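Local coordinates for protein arginase (Trypanosoma brucei brucei, PDB 4RHJ) that is of unknown function but has the arginase-deacetylase fold, having evolved without the binuclear manganese cluster of true arginases, at residues A[164-169]-A[194-199]; A[172-177]-A[203-208]. All coordinates share one frame; numbering follows the deposited sequence.

In the fold
Both interactions tie together the same stretch of the arginase-deacetylase fold, the region from strand 163-168 to helix 203-211. Interaction 1 is the buried one. It pairs two neighbouring parallel strands, mostly through backbone hydrogen bonds, with apolar side chains on one face. Interaction 2 is only partly buried; its centre is about 21 Å from the centre of the chain, against about 13 Å for that of interaction 1. There the loop after strand 163-168 meets the helix after strand 190-196, through an aspartate, a water and a few carbon contacts. Their segments alternate along the chain. They also touch: Asn198 of interaction 1 packs on Pro172 of interaction 2.

Interaction 1 of 2, residues A[164-169]-A[194-199]; sequences VIVHFS and VSVGNR
The Phe168 ring lies beside the Val196 side chain, both pointing the same way, and its CD1 comes within 3.6 Å of Val196 CB. The two residues are a parallel bridge pair in the central sheet of the arginase-deacetylase fold. Strands 163-168 and 190-196 are joined through helix 180-186 as a beta-alpha-beta unit. Within the segments the strand axes run 13° from parallel. Phe168 CG stands anti to the carbonyl carbon (chi1 -61°), which sets CD1 and CE1 against Val196 CB and CG1. Helix 266-274 covers this face: Ile272 touches both Phe168 and Val196. Val166 and Val194 extend the same apolar face.

The backbone ladder alternates in the usual parallel way. Val194 N donates to Ile165 O. His167 N then donates to Val194 O at 2.6 Å, and Val196 N to His167 O at 2.7 Å. The last rung, Ser169 N to Val196 O, is weak. CA-H...O contacts lie between these bonds.

On the other face, Ser195 OG sits in the plane of the His167 ring, at its edge, 3.9 Å from His167 ND1. The ring's NE2 is hydrogen-bonded to the hydroxyl of Tyr287.

Ser169 OG bonds to Ser246 and to Asp244, a manganese ligand in another structure of this protein; no manganese is bound to this chain in the present structure. Past the strand ends the two segments are joined by Asn198. Both polar atoms of its amide are used, with OD1 bonded to Arg209. Asn198 ND2 reaches Ser169 O at 3.0 Å from above the carbonyl plane, 51° out of it.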
loop_
_atom_site.group_PDB
_atom_site.type_symbol
_atom_site.label_atom_id
_atom_site.label_comp_id
_atom_site.label_asym_id
_atom_site.label_seq_id
_atom_site.Cartn_x
_atom_site.Cartn_y
_atom_site.Cartn_z
ATOM N N VAL A 164 4.392 -8.894 30.441
ATOM C CA VAL A 164 3.477 -9.265 29.373
ATOM C C VAL A 164 4.116 -8.904 28.051
ATOM O O VAL A 164 5.126 -8.214 28.019
ATOM C CB VAL A 164 2.114 -8.585 29.506
ATOM C CG1 VAL A 164 1.671 -8.588 30.960
ATOM C CG2 VAL A 164 2.160 -7.169 28.951
ATOM N N ILE A 165 3.530 -9.386 26.966
ATOM C CA ILE A 165 4.075 -9.162 25.633
ATOM C C ILE A 165 2.983 -8.726 24.668
ATOM O O ILE A 165 1.918 -9.323 24.623
ATOM C CB ILE A 165 4.772 -10.432 25.082
ATOM C CG1 ILE A 165 6.025 -10.751 25.901
ATOM C CG2 ILE A 165 5.147 -10.253 23.625
ATOM C CD1 ILE A 165 6.875 -11.840 25.312
ATOM N N VAL A 166 3.248 -7.671 23.908
ATOM C CA VAL A 166 2.347 -7.276 22.826
ATOM C C VAL A 166 2.963 -7.721 21.490
ATOM O O VAL A 166 3.919 -7.108 21.019
ATOM C CB VAL A 166 2.073 -5.762 22.829
ATOM C CG1 VAL A 166 1.226 -5.371 21.633
ATOM C CG2 VAL A 166 1.354 -5.363 24.092
ATOM N N HIS A 167 2.435 -8.798 20.899
ATOM C CA HIS A 167 3.072 -9.427 19.725
ATOM C C HIS A 167 2.344 -9.132 18.413
ATOM O O HIS A 167 1.187 -9.501 18.219
ATOM C CB HIS A 167 3.204 -10.960 19.912
ATOM C CG HIS A 167 3.868 -11.663 18.759
ATOM N ND1 HIS A 167 3.285 -12.723 18.098
ATOM C CD2 HIS A 167 5.051 -11.437 18.132
ATOM C CE1 HIS A 167 4.086 -13.131 17.127
ATOM N NE2 HIS A 167 5.162 -12.369 17.130
ATOM N N PHE A 168 3.062 -8.479 17.511
ATOM C CA PHE A 168 2.578 -8.120 16.180
ATOM C C PHE A 168 3.145 -9.000 15.072
ATOM O O PHE A 168 4.284 -8.837 14.669
ATOM C CB PHE A 168 2.944 -6.668 15.844
ATOM C CG PHE A 168 2.355 -5.642 16.774
ATOM C CD1 PHE A 168 1.086 -5.149 16.562
ATOM C CD2 PHE A 168 3.109 -5.132 17.831
ATOM C CE1 PHE A 168 0.560 -4.202 17.416
ATOM C CE2 PHE A 168 2.605 -4.188 18.674
ATOM C CZ PHE A 168 1.331 -3.711 18.468
ATOM N N SER A 169 2.333 -9.886 14.529
ATOM C CA SER A 169 2.799 -10.734 13.455
ATOM C C SER A 169 1.646 -11.199 12.605
ATOM O O SER A 169 0.496 -11.081 13.021
ATOM C CB SER A 169 3.544 -11.929 14.022
ATOM O OG SER A 169 4.169 -12.640 12.989
ATOM N N VAL A 194 -0.699 -10.524 24.319
ATOM C CA VAL A 194 -1.581 -9.819 23.411
ATOM C C VAL A 194 -1.046 -9.945 21.983
ATOM O O VAL A 194 -0.028 -9.353 21.636
ATOM C CB VAL A 194 -1.708 -8.332 23.807
ATOM C CG1 VAL A 194 -2.841 -7.682 23.083
ATOM C CG2 VAL A 194 -1.920 -8.190 25.316
ATOM N N SER A 195 -1.715 -10.743 21.161
ATOM C CA SER A 195 -1.273 -10.949 19.784
ATOM C C SER A 195 -2.118 -10.175 18.789
ATOM O O SER A 195 -3.311 -10.417 18.650
ATOM C CB SER A 195 -1.297 -12.427 19.441
ATOM O OG SER A 195 -0.155 -13.064 19.981
ATOM N N VAL A 196 -1.484 -9.257 18.073
ATOM C CA VAL A 196 -2.208 -8.333 17.206
ATOM C C VAL A 196 -1.839 -8.542 15.728
ATOM O O VAL A 196 -0.679 -8.754 15.397
ATOM C CB VAL A 196 -1.935 -6.854 17.626
ATOM C CG1 VAL A 196 -2.763 -5.878 16.798
ATOM C CG2 VAL A 196 -2.214 -6.648 19.118
ATOM N N GLY A 197 -2.829 -8.500 14.842
ATOM C CA GLY A 197 -2.560 -8.585 13.420
ATOM C C GLY A 197 -2.517 -9.969 12.797
ATOM O O GLY A 197 -2.376 -10.066 11.588
ATOM N N ASN A 198 -2.659 -11.025 13.596
ATOM C CA ASN A 198 -2.617 -12.402 13.092
ATOM C C ASN A 198 -3.563 -12.638 11.908
ATOM O O ASN A 198 -4.716 -12.222 11.948
ATOM C CB ASN A 198 -2.959 -13.394 14.214
ATOM C CG ASN A 198 -1.811 -13.638 15.170
ATOM O OD1 ASN A 198 -1.833 -14.603 15.921
ATOM N ND2 ASN A 198 -0.809 -12.768 15.154
ATOM N N ARG A 199 -3.083 -13.295 10.852
ATOM C CA ARG A 199 -3.976 -13.687 9.752
ATOM C C ARG A 199 -3.644 -15.047 9.136
ATOM O O ARG A 199 -4.280 -15.467 8.183
ATOM C CB ARG A 199 -4.005 -12.607 8.658
ATOM C CG ARG A 199 -2.655 -12.162 8.118
ATOM C CD ARG A 199 -2.767 -10.849 7.325
ATOM N NE ARG A 199 -1.480 -10.460 6.755
ATOM C CZ ARG A 199 -0.545 -9.770 7.397
ATOM N NH1 ARG A 199 -0.758 -9.338 8.627
ATOM N NH2 ARG A 199 0.595 -9.493 6.777
#

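Interaction 2 of 2, residues A[172-177]-A[203-208]; sequences PSVSDP and SEDRKV
Asp205 reaches from its helix into the loop 172-177, and each part of its side chain meets something there. CB lies 3.4 Å from Pro172 CG. Asp205 CG rests against the same ring carbon. OD2 lies 3.3 Å from Pro172 CD, and the two side chains cross at about a right angle. OD1 turns to the other part of the loop. It lies 3.4 Å from Ser175 CB and also touches Val174 CG2. A water links the two segments: it donates to Asp205 OD1 at 2.7 Å and accepts from Val174 N at 3.1 Å. The torsion that places CG anti to the carbonyl carbon (chi1 -60°) keeps the carboxylate near the start of its own helix. There OD2 takes a hydrogen bond from Ser202 N.

In the fold, this contact joins the connections that leave the C-terminal ends of two adjacent parallel strands. Segment 172-177 is the loop between strand 163-168 and helix 180-186. Segment 203-208 opens the helix that follows strand 190-196.

Carbon contacts flank the aspartate along the helix. Ser175 CB meets Glu204 CB at 3.5 Å on the more exposed side. One turn on from Glu204, Val208 CG1 presses on Val174 CG2, also at 3.5 Å, closer than methyl groups usually pack. With Val174 CG1 anti to the carbonyl carbon (chi1 -72°), CG2 falls between the backbone N and the carbonyl carbon, where it touches both Val208 and Asp205. Leu181 of helix 180-186 touches Val174 as well, while Arg182 touches Val208 and its NH1 bonds to Val174 O.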
loop_
_atom_site.group_PDB
_atom_site.type_symbol
_atom_site.label_atom_id
_atom_site.label_comp_id
_atom_site.label_asym_id
_atom_site.label_seq_id
_atom_site.Cartn_x
_atom_site.Cartn_y
_atom_site.Cartn_z
ATOM N N PRO A 172 0.653 -16.361 14.827
ATOM C CA PRO A 172 0.797 -16.367 16.286
ATOM C C PRO A 172 2.195 -16.762 16.719
ATOM O O PRO A 172 2.618 -16.346 17.787
ATOM C CB PRO A 172 -0.231 -17.406 16.743
ATOM C CG PRO A 172 -1.219 -17.474 15.662
ATOM C CD PRO A 172 -0.462 -17.219 14.384
ATOM N N SER A 173 2.885 -17.551 15.899
ATOM C CA SER A 173 4.256 -17.974 16.175
ATOM C C SER A 173 4.348 -18.679 17.536
ATOM O O SER A 173 5.130 -18.297 18.399
ATOM C CB SER A 173 5.203 -16.772 16.116
ATOM O OG SER A 173 6.553 -17.165 15.939
ATOM N N VAL A 174 3.535 -19.717 17.707
ATOM C CA VAL A 174 3.416 -20.419 18.983
ATOM C C VAL A 174 3.187 -21.927 18.847
ATOM O O VAL A 174 3.327 -22.672 19.822
ATOM C CB VAL A 174 2.260 -19.844 19.825
ATOM C CG1 VAL A 174 2.612 -18.458 20.370
ATOM C CG2 VAL A 174 0.989 -19.804 19.001
ATOM N N SER A 175 2.826 -22.373 17.648
ATOM C CA SER A 175 2.602 -23.793 17.384
ATOM C C SER A 175 3.887 -24.574 17.570
ATOM O O SER A 175 3.860 -25.710 18.016
ATOM C CB SER A 175 2.069 -24.008 15.969
ATOM O OG SER A 175 3.029 -24.649 15.153
ATOM N N ASP A 176 5.004 -23.936 17.230
ATOM C CA ASP A 176 6.341 -24.527 17.318
ATOM C C ASP A 176 6.965 -24.240 18.691
ATOM O O ASP A 176 7.128 -23.079 19.072
ATOM C CB ASP A 176 7.224 -23.983 16.184
ATOM C CG ASP A 176 8.616 -24.595 16.155
ATOM O OD1 ASP A 176 9.481 -24.053 15.435
ATOM O OD2 ASP A 176 8.854 -25.606 16.845
ATOM N N PRO A 177 7.286 -25.304 19.447
ATOM C CA PRO A 177 7.909 -25.237 20.781
ATOM C C PRO A 177 9.259 -24.508 20.828
ATOM O O PRO A 177 9.707 -24.099 21.897
ATOM C CB PRO A 177 8.082 -26.716 21.167
ATOM C CG PRO A 177 7.771 -27.508 19.923
ATOM C CD PRO A 177 6.841 -26.669 19.125
ATOM N N SER A 203 -4.961 -24.675 13.489
ATOM C CA SER A 203 -5.614 -25.285 14.629
ATOM C C SER A 203 -4.609 -25.475 15.749
ATOM O O SER A 203 -4.981 -25.581 16.905
ATOM C CB SER A 203 -6.235 -26.622 14.234
ATOM O OG SER A 203 -7.019 -26.482 13.063
ATOM N N GLU A 204 -3.329 -25.528 15.392
ATOM C CA GLU A 204 -2.254 -25.568 16.374
ATOM C C GLU A 204 -2.195 -24.270 17.172
ATOM O O GLU A 204 -2.040 -24.279 18.389
ATOM C CB GLU A 204 -0.910 -25.821 15.691
ATOM C CG GLU A 204 -0.633 -27.273 15.349
ATOM C CD GLU A 204 0.045 -28.015 16.480
ATOM O OE1 GLU A 204 0.646 -29.081 16.222
ATOM O OE2 GLU A 204 -0.020 -27.531 17.628
ATOM N N ASP A 205 -2.319 -23.149 16.480
ATOM C CA ASP A 205 -2.283 -21.851 17.139
ATOM C C ASP A 205 -3.518 -21.623 18.004
ATOM O O ASP A 205 -3.409 -21.068 19.093
ATOM C CB ASP A 205 -2.160 -20.731 16.110
ATOM C CG ASP A 205 -0.897 -20.837 15.277
ATOM O OD1 ASP A 205 0.142 -21.266 15.818
ATOM O OD2 ASP A 205 -0.945 -20.482 14.078
ATOM N N ARG A 206 -4.682 -22.058 17.525
ATOM C CA ARG A 206 -5.944 -21.823 18.235
ATOM C C ARG A 206 -6.151 -22.715 19.454
ATOM O O ARG A 206 -6.872 -22.350 20.391
ATOM C CB ARG A 206 -7.120 -21.995 17.286
ATOM C CG ARG A 206 -7.180 -20.935 16.225
ATOM C CD ARG A 206 -8.477 -20.984 15.448
ATOM N NE ARG A 206 -8.667 -22.239 14.723
ATOM C CZ ARG A 206 -8.118 -22.521 13.541
ATOM N NH1 ARG A 206 -7.326 -21.642 12.945
ATOM N NH2 ARG A 206 -8.354 -23.688 12.957
ATOM N N LYS A 207 -5.535 -23.889 19.454
ATOM C CA LYS A 207 -5.652 -24.743 20.626
ATOM C C LYS A 207 -4.755 -24.184 21.723
ATOM O O LYS A 207 -5.170 -24.075 22.874
ATOM C CB LYS A 207 -5.314 -26.206 20.307
ATOM C CG LYS A 207 -3.940 -26.462 19.719
ATOM C CD LYS A 207 -3.696 -27.948 19.480
ATOM C CE LYS A 207 -4.189 -28.406 18.117
ATOM N NZ LYS A 207 -5.653 -28.238 17.913
ATOM N N VAL A 208 -3.548 -23.780 21.345
ATOM C CA VAL A 208 -2.590 -23.216 22.288
ATOM C C VAL A 208 -3.069 -21.855 22.795
ATOM O O VAL A 208 -2.587 -21.359 23.814
ATOM C CB VAL A 208 -1.185 -23.071 21.654
ATOM C CG1 VAL A 208 -1.005 -21.695 21.097
ATOM C CG2 VAL A 208 -0.101 -23.338 22.671
HETATM O O HOH W 1 2.516 -20.415 14.840
#